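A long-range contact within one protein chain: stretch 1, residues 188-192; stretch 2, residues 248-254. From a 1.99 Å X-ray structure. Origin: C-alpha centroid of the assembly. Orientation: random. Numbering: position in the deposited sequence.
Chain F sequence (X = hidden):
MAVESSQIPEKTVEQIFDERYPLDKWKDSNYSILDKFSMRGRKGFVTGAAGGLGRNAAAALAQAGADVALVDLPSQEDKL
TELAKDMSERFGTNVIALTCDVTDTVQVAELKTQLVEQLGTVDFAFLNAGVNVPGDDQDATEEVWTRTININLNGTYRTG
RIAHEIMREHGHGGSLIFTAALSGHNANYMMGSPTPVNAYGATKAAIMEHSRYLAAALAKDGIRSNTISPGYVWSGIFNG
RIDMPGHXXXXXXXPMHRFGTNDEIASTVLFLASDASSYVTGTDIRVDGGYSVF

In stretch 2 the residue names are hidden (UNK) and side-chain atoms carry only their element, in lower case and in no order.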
# COMPACT_ATOMS: atom_id res chain seq x y z
N ASN F 188 -13.01 -6.53 -7.58
CA ASN F 188 -14.15 -5.61 -7.87
C ASN F 188 -15.40 -6.15 -7.18
O ASN F 188 -15.77 -7.31 -7.44
CB ASN F 188 -14.38 -5.43 -9.37
CG ASN F 188 -13.18 -4.86 -10.11
OD1 ASN F 188 -12.07 -4.84 -9.58
ND2 ASN F 188 -13.40 -4.40 -11.33
N TYR F 189 -16.02 -5.33 -6.32
CA TYR F 189 -17.18 -5.70 -5.46
C TYR F 189 -18.47 -5.63 -6.29
O TYR F 189 -18.67 -4.62 -7.00
CB TYR F 189 -17.23 -4.77 -4.25
CG TYR F 189 -18.53 -4.81 -3.49
CD1 TYR F 189 -18.75 -5.75 -2.49
CD2 TYR F 189 -19.55 -3.91 -3.76
CE1 TYR F 189 -19.95 -5.79 -1.79
CE2 TYR F 189 -20.75 -3.93 -3.07
CZ TYR F 189 -20.95 -4.88 -2.08
OH TYR F 189 -22.13 -4.91 -1.40
N MET F 190 -19.32 -6.66 -6.18
CA MET F 190 -20.68 -6.71 -6.78
C MET F 190 -21.63 -7.46 -5.84
O MET F 190 -21.82 -8.68 -6.03
CB MET F 190 -20.66 -7.40 -8.15
CG MET F 190 -20.17 -6.52 -9.28
SD MET F 190 -21.25 -5.09 -9.60
CE MET F 190 -22.60 -5.88 -10.48
N MET F 191 -22.19 -6.74 -4.86
CA MET F 191 -23.30 -7.19 -3.98
C MET F 191 -22.96 -8.53 -3.32
O MET F 191 -23.68 -9.52 -3.57
CB MET F 191 -24.60 -7.31 -4.78
CG MET F 191 -25.05 -6.00 -5.41
SD MET F 191 -26.49 -6.21 -6.50
CE MET F 191 -27.75 -6.64 -5.30
N GLY F 192 -21.89 -8.56 -2.52
CA GLY F 192 -21.47 -9.73 -1.71
C GLY F 192 -20.33 -10.51 -2.36
O GLY F 192 -19.40 -10.90 -1.63
N UNK F 248 -26.50 1.47 -11.75
CA UNK F 248 -26.72 2.05 -10.40
C UNK F 248 -26.21 1.09 -9.32
O UNK F 248 -25.77 1.58 -8.26
c UNK F 248 -28.66 3.64 -10.93
o UNK F 248 -29.78 3.59 -11.50
c UNK F 248 -28.19 2.41 -10.17
o UNK F 248 -27.92 4.64 -10.96
N UNK F 249 -26.25 -0.23 -9.58
CA UNK F 249 -25.76 -1.28 -8.66
C UNK F 249 -24.23 -1.25 -8.60
O UNK F 249 -23.68 -1.38 -7.49
c UNK F 249 -26.25 -2.64 -9.10
N UNK F 250 -23.57 -1.08 -9.75
CA UNK F 250 -22.08 -1.05 -9.89
C UNK F 250 -21.50 0.17 -9.17
O UNK F 250 -20.38 0.06 -8.65
c UNK F 250 -21.88 -2.30 -12.10
s UNK F 250 -21.69 -2.10 -13.89
c UNK F 250 -19.90 -2.23 -14.05
c UNK F 250 -21.67 -1.00 -11.36
N UNK F 251 -22.22 1.30 -9.17
CA UNK F 251 -21.74 2.61 -8.63
C UNK F 251 -22.13 2.77 -7.16
O UNK F 251 -21.92 3.88 -6.62
c UNK F 251 -22.66 4.82 -11.73
c UNK F 251 -21.98 3.68 -10.98
c UNK F 251 -22.32 3.74 -9.49
c UNK F 251 -20.48 3.71 -11.21
N UNK F 252 -22.66 1.72 -6.53
CA UNK F 252 -22.85 1.61 -5.05
C UNK F 252 -21.60 2.15 -4.35
O UNK F 252 -21.74 3.05 -3.49
o UNK F 252 -25.35 -2.52 -4.63
c UNK F 252 -24.66 -1.70 -3.99
c UNK F 252 -24.49 -0.30 -4.57
o UNK F 252 -24.10 -1.96 -2.91
c UNK F 252 -23.04 0.14 -4.64
N UNK F 253 -20.43 1.63 -4.72
CA UNK F 253 -19.13 1.78 -4.00
C UNK F 253 -18.25 2.81 -4.71
O UNK F 253 -17.03 2.79 -4.48
c UNK F 253 -18.21 -0.27 -5.20
c UNK F 253 -19.17 -0.51 -2.90
c UNK F 253 -18.42 0.42 -3.86
N UNK F 254 -18.84 3.68 -5.53
CA UNK F 254 -18.16 4.85 -6.16
C UNK F 254 -18.81 6.12 -5.62
O UNK F 254 -19.91 6.48 -6.03
c UNK F 254 -17.46 5.95 -8.34
c UNK F 254 -17.71 3.47 -8.24
c UNK F 254 -18.22 4.80 -7.70

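Position 248 has four side-chain atoms: two carbons, the second carrying two oxygens. It is out of reach of stretch 1. This is a short carboxylate, so the residue is Asp248. It lies on the helix, and one of its oxygens, OD1, is hydrogen-bonded elsewhere in the structure.

Position 249 has one side-chain carbon and nothing beyond it. That carbon comes near the sulfur of Met191. A lone carbon makes it Ala249. Its CB points toward stretch 1 and lies 4.4 Å from SD of Met191, a loose apolar contact.

Position 250 has an unbranched chain of two carbons, a sulfur and a last carbon. The carbon before the sulfur comes close to SD of Met190. A thioether in this place identifies Met250. Its CA-to-CB bond runs sideways to stretch 1. Even so, CG of Met250 comes to 3.8 Å from SD of Met190. The chi1 of Met190 is m, and although its own CB also points sideways, the end of its side chain comes nearer to stretch 2.

Position 251 has four carbons, forked at the second. They do not reach stretch 1. The fork beyond CB gives Leu251. It is buried. It is also the first residue after the helix to leave helical phi/psi.

Position 252 has three carbons in a row, the third carrying two oxygens. One oxygen lies near Met191 and the other near OH of Tyr189. This carboxylate is one carbon longer than that of Asp248, so the residue is Glu252. Its backbone N makes a weak hydrogen bond to O of Ala249, 3.4 Å away. Its CB points toward stretch 1, and OE2 of Glu252 lies 3.6 Å from CG of Met191. OE1 of Glu252 is 3.9 Å from OH of Tyr189, at the edge of the ring and near its plane. No hydrogen bond forms there.

Position 253 has three carbons, branched at the first. One branch carbon packs by the ring of Tyr189. A fork at CB with two methyls is Val253. Its CB points toward stretch 1, and CG1 of Val253 packs 3.5 Å from CD2 of Tyr189, approaching the ring obliquely.

Position 254 again has three carbons branched at CB, out of reach of stretch 1, so it is Val254. It is buried. Its N makes a weak hydrogen bond to O of Leu251 at 3.3 Å.

The contact works by side-chain packing. No hydrogen bond crosses it, and the two stretches bury 294 Å² in all. Tyr189 meets Val253 in a buried pairing, while Met190 packs against Met250 and Met191 against Ala249. The carboxylate of Glu252 comes close to both Tyr189 and Met191 without a hydrogen bond to either.

Stretch 2, residues 248-254: DAMLEVV
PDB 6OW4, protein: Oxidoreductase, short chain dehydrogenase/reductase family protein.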